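Local coordinates for Swi5-dependent recombination DNA repair protein 1 (Schizosaccharomyces pombe, PDB 3VIQ) that takes part in DNA recombination repair and meiotic chromosome segregation, interacting with swi5 and rhp51, here as its C-terminal domain in complex with swi5, at residues 8-11 against 12-16; 17-20 against 21-24. One frame throughout, in Å; residues are numbered along the deposited sequence.

Contact 1. Residues 8-11 against 12-16; sequences RRLK and LEKEV
Glu13 lays its carboxylate alongside the aliphatic part of Arg9, OE2 sitting 3.3 Å from Arg9 CG, with both side chains pointing the same way. The guanidinium and carboxylate planes are only 18° apart, yet this is no salt bridge: OE2 stays 4.2 Å from Arg9 NE and off the guanidinium plane, with no N-H aimed at it, so the polar ends are linked only by the attraction of opposite charges. Glu13 gets there because its CG stands anti to its own carbonyl carbon (chi1 -79°), which carries the chain back over the preceding turn. Its other oxygen, OE1, comes within 3.7 Å of Leu10 CD1. An alanine in its place would probably leave Arg9 without this nearby opposite charge and without the carboxylate that lies along its CG. All of this decorates one long helix within a predicted coiled coil, where the backbone repeats the i to i+4 bond, as from Leu12 N to Arg8 O at 2.9 Å. Lys11 and Glu15 copy the same side-by-side pattern, Glu15 OE2 resting 3.3 Å from Lys11 CG while Lys11 NZ remains 4.4 Å off. Glu15 OE1 is instead taken by Lys17 of the swi5 chain in a salt bridge. Arg8, extended from CG to NE, passes its CG 3.8 Å from Leu12 CD1, and its NH2 makes a salt bridge to Glu14 of the swi5 chain; the buried Leu12 packs on Leu13 of that same chain.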
loop_
_atom_site.group_PDB
_atom_site.type_symbol
_atom_site.label_atom_id
_atom_site.label_comp_id
_atom_site.label_asym_id
_atom_site.label_seq_id
_atom_site.Cartn_x
_atom_site.Cartn_y
_atom_site.Cartn_z
ATOM N N ARG A 8 -2.167 -31.644 24.267
ATOM C CA ARG A 8 -2.981 -31.828 23.075
ATOM C C ARG A 8 -4.076 -30.761 22.998
ATOM O O ARG A 8 -4.387 -30.303 21.917
ATOM C CB ARG A 8 -3.564 -33.227 23.055
ATOM C CG ARG A 8 -4.419 -33.574 21.882
ATOM C CD ARG A 8 -4.867 -35.056 21.990
ATOM N NE ARG A 8 -5.761 -35.407 20.898
ATOM C CZ ARG A 8 -5.354 -35.823 19.697
ATOM N NH1 ARG A 8 -4.045 -35.969 19.416
ATOM N NH2 ARG A 8 -6.256 -36.109 18.761
ATOM N N ARG A 9 -4.645 -30.347 24.127
ATOM C CA ARG A 9 -5.602 -29.237 24.079
ATOM C C ARG A 9 -4.970 -27.978 23.460
ATOM O O ARG A 9 -5.586 -27.313 22.645
ATOM C CB ARG A 9 -6.143 -28.896 25.462
ATOM C CG ARG A 9 -7.128 -27.726 25.481
ATOM C CD ARG A 9 -7.794 -27.544 26.888
ATOM N NE ARG A 9 -6.850 -27.074 27.879
ATOM C CZ ARG A 9 -7.133 -26.759 29.151
ATOM N NH1 ARG A 9 -8.367 -26.848 29.632
ATOM N NH2 ARG A 9 -6.152 -26.346 29.950
ATOM N N LEU A 10 -3.759 -27.646 23.877
ATOM C CA LEU A 10 -3.119 -26.444 23.383
ATOM C C LEU A 10 -2.811 -26.572 21.887
ATOM O O LEU A 10 -3.020 -25.648 21.141
ATOM C CB LEU A 10 -1.858 -26.168 24.165
ATOM C CG LEU A 10 -1.537 -24.692 24.271
ATOM C CD1 LEU A 10 -2.617 -23.989 25.163
ATOM C CD2 LEU A 10 -0.100 -24.512 24.892
ATOM N N LYS A 11 -2.374 -27.738 21.443
ATOM C CA LYS A 11 -2.083 -27.937 20.024
ATOM C C LYS A 11 -3.384 -27.846 19.198
ATOM O O LYS A 11 -3.444 -27.198 18.197
ATOM C CB LYS A 11 -1.377 -29.275 19.841
ATOM C CG LYS A 11 -0.915 -29.557 18.427
ATOM C CD LYS A 11 0.281 -30.561 18.405
ATOM C CE LYS A 11 -0.102 -31.996 18.824
ATOM N NZ LYS A 11 -0.465 -32.888 17.663
ATOM N N LEU A 12 -4.455 -28.437 19.674
ATOM C CA LEU A 12 -5.718 -28.381 18.932
ATOM C C LEU A 12 -6.259 -26.959 18.882
ATOM O O LEU A 12 -6.753 -26.526 17.852
ATOM C CB LEU A 12 -6.741 -29.336 19.521
ATOM C CG LEU A 12 -6.481 -30.815 19.282
ATOM C CD1 LEU A 12 -7.267 -31.632 20.303
ATOM C CD2 LEU A 12 -6.871 -31.245 17.839
ATOM N N GLU A 13 -6.144 -26.236 19.990
ATOM C CA GLU A 13 -6.546 -24.838 20.005
ATOM C C GLU A 13 -5.796 -23.955 18.973
ATOM O O GLU A 13 -6.412 -23.084 18.345
ATOM C CB GLU A 13 -6.381 -24.233 21.416
ATOM C CG GLU A 13 -7.535 -24.622 22.343
ATOM C CD GLU A 13 -7.255 -24.334 23.798
ATOM O OE1 GLU A 13 -6.165 -23.810 24.134
ATOM O OE2 GLU A 13 -8.131 -24.671 24.621
ATOM N N LYS A 14 -4.491 -24.178 18.830
ATOM C CA LYS A 14 -3.704 -23.478 17.802
ATOM C C LYS A 14 -4.216 -23.869 16.391
ATOM O O LYS A 14 -4.385 -23.004 15.525
ATOM C CB LYS A 14 -2.173 -23.732 17.902
ATOM C CG LYS A 14 -1.516 -23.526 19.306
ATOM C CD LYS A 14 -0.020 -22.984 19.255
ATOM C CE LYS A 14 0.728 -23.018 20.626
ATOM N NZ LYS A 14 0.374 -21.903 21.602
ATOM N N GLU A 15 -4.449 -25.159 16.168
ATOM C CA GLU A 15 -4.861 -25.621 14.833
ATOM C C GLU A 15 -6.226 -25.030 14.454
ATOM O O GLU A 15 -6.411 -24.592 13.306
ATOM C CB GLU A 15 -4.829 -27.147 14.718
ATOM C CG GLU A 15 -3.382 -27.717 14.721
ATOM C CD GLU A 15 -3.260 -29.190 15.117
ATOM O OE1 GLU A 15 -4.264 -29.950 15.205
ATOM O OE2 GLU A 15 -2.103 -29.608 15.320
ATOM N N VAL A 16 -7.132 -24.943 15.436
ATOM C CA VAL A 16 -8.444 -24.343 15.252
ATOM C C VAL A 16 -8.366 -22.847 14.858
ATOM O O VAL A 16 -9.034 -22.426 13.910
ATOM C CB VAL A 16 -9.336 -24.501 16.505
ATOM C CG1 VAL A 16 -10.520 -23.564 16.419
ATOM C CG2 VAL A 16 -9.789 -25.960 16.665
#

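Contact 2. Residues 17-20 against 21-24; sequences RNLQ and EQLI
The two amides of Asn18 and Gln22 approach one turn apart with their planes inclined 33° to each other, the side chains crossing at a slant. Asn18 ND2 stands 2.9 Å from Gln22 OE1, and the same oxygen lies 3.6 Å from Asn18 CG. OE1 also meets a hydrocarbon neighbour, Leu19 CD2, at 3.9 Å, so a methyl lies against the oxygen on a side different from ND2. Torsions bring the amides together: Asn18 has CG trans to its backbone N (chi1 172°), leaning it toward the following turn, while Gln22 has CG beside its own N (chi1 -63°) and runs back to meet it. Below the side chains the helix is regular, with Gln22 N bonded to Asn18 O at 3.0 Å and Leu23 N to Leu19 O at 2.9 Å. Gln22 CG also rests 3.5 Å from Asn18 O, and Leu23 CB lies 3.5 Å from Leu19 O. One turn on, Thr25 and Thr28 return their hydroxyls to the carbonyl oxygens of Glu21 and Ile24. The whole stretch belongs to helix 3-35, in the predicted coiled coil, with helix 38-68 and the strands 73-78 and 88-93 following later in the chain; its neighbour here is the swi5 chain, with Leu19 packing on Glu21 of that chain, and Gln22 and Leu23 both on its Leu24.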
loop_
_atom_site.group_PDB
_atom_site.type_symbol
_atom_site.label_atom_id
_atom_site.label_comp_id
_atom_site.label_asym_id
_atom_site.label_seq_id
_atom_site.Cartn_x
_atom_site.Cartn_y
_atom_site.Cartn_z
ATOM N N ARG A 17 -7.549 -22.073 15.574
ATOM C CA ARG A 17 -7.311 -20.660 15.219
ATOM C C ARG A 17 -6.735 -20.523 13.806
ATOM O O ARG A 17 -7.188 -19.695 13.033
ATOM C CB ARG A 17 -6.352 -19.980 16.197
ATOM C CG ARG A 17 -6.897 -19.762 17.619
ATOM C CD ARG A 17 -5.925 -18.890 18.471
ATOM N NE ARG A 17 -4.581 -19.486 18.589
ATOM C CZ ARG A 17 -4.129 -20.248 19.601
ATOM N NH1 ARG A 17 -4.877 -20.544 20.660
ATOM N NH2 ARG A 17 -2.890 -20.716 19.563
ATOM N N ASN A 18 -5.731 -21.331 13.474
ATOM C CA ASN A 18 -5.154 -21.288 12.139
ATOM C C ASN A 18 -6.224 -21.581 11.065
ATOM O O ASN A 18 -6.311 -20.871 10.071
ATOM C CB ASN A 18 -3.977 -22.258 12.035
ATOM C CG ASN A 18 -3.458 -22.410 10.595
ATOM O OD1 ASN A 18 -3.004 -21.438 9.977
ATOM N ND2 ASN A 18 -3.545 -23.617 10.053
ATOM N N LEU A 19 -7.059 -22.604 11.290
ATOM C CA LEU A 19 -8.120 -22.956 10.343
ATOM C C LEU A 19 -9.173 -21.857 10.268
ATOM O O LEU A 19 -9.664 -21.532 9.182
ATOM C CB LEU A 19 -8.748 -24.353 10.659
ATOM C CG LEU A 19 -7.847 -25.571 10.326
ATOM C CD1 LEU A 19 -8.123 -26.795 11.212
ATOM C CD2 LEU A 19 -7.963 -25.968 8.877
ATOM N N GLN A 20 -9.546 -21.280 11.405
ATOM C CA GLN A 20 -10.494 -20.117 11.379
ATOM C C GLN A 20 -9.965 -18.949 10.493
ATOM O O GLN A 20 -10.694 -18.369 9.673
ATOM C CB GLN A 20 -10.789 -19.653 12.813
ATOM C CG GLN A 20 -11.776 -20.639 13.497
ATOM C CD GLN A 20 -11.890 -20.506 15.004
ATOM O OE1 GLN A 20 -10.947 -20.096 15.691
ATOM N NE2 GLN A 20 -13.056 -20.871 15.531
ATOM N N GLU A 21 -8.681 -18.662 10.629
ATOM C CA GLU A 21 -8.032 -17.635 9.805
ATOM C C GLU A 21 -8.047 -18.014 8.306
ATOM O O GLU A 21 -8.430 -17.180 7.490
ATOM C CB GLU A 21 -6.639 -17.332 10.350
ATOM C CG GLU A 21 -5.639 -16.813 9.420
ATOM C CD GLU A 21 -4.308 -16.512 10.133
ATOM O OE1 GLU A 21 -4.299 -16.397 11.383
ATOM O OE2 GLU A 21 -3.276 -16.419 9.456
ATOM N N GLN A 22 -7.718 -19.271 7.969
ATOM C CA GLN A 22 -7.791 -19.720 6.567
ATOM C C GLN A 22 -9.204 -19.645 5.985
ATOM O O GLN A 22 -9.391 -19.285 4.804
ATOM C CB GLN A 22 -7.238 -21.129 6.377
ATOM C CG GLN A 22 -5.723 -21.302 6.698
ATOM C CD GLN A 22 -5.310 -22.762 6.622
ATOM O OE1 GLN A 22 -5.187 -23.450 7.630
ATOM N NE2 GLN A 22 -5.124 -23.248 5.421
ATOM N N LEU A 23 -10.188 -19.988 6.808
ATOM C CA LEU A 23 -11.597 -19.880 6.422
ATOM C C LEU A 23 -11.998 -18.450 6.046
ATOM O O LEU A 23 -12.667 -18.247 5.043
ATOM C CB LEU A 23 -12.509 -20.402 7.543
ATOM C CG LEU A 23 -13.980 -20.584 7.166
ATOM C CD1 LEU A 23 -14.010 -21.551 5.999
ATOM C CD2 LEU A 23 -14.863 -21.085 8.343
ATOM N N ILE A 24 -11.604 -17.453 6.838
ATOM C CA ILE A 24 -11.892 -16.046 6.493
ATOM C C ILE A 24 -11.210 -15.661 5.184
ATOM O O ILE A 24 -11.820 -15.064 4.278
ATOM C CB ILE A 24 -11.455 -15.073 7.613
ATOM C CG1 ILE A 24 -12.587 -14.949 8.646
ATOM C CG2 ILE A 24 -11.053 -13.650 7.022
ATOM C CD1 ILE A 24 -12.087 -14.615 10.015
#

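In the fold
Contacts 1 and 2 follow one another on helix 3-35, their centres about 13 Å apart and on the same side of the chain's centre. Both are surface contacts, each with a single buried residue among those that touch: Leu12 in the first, Leu19 in the second. Their side-chain pairs differ. Contact 1, its centre about 38 Å from the centre of the chain, sets Arg against Glu and Lys against Glu, without a salt bridge inside it. Contact 2, about 30 Å out, pairs Asn with Gln, and meets swi5 through packing of Leu19, Gln22 and Leu23. Both meet swi5 through leucines, to which contact 1 adds the charged links of Arg8 and Glu15 to that chain.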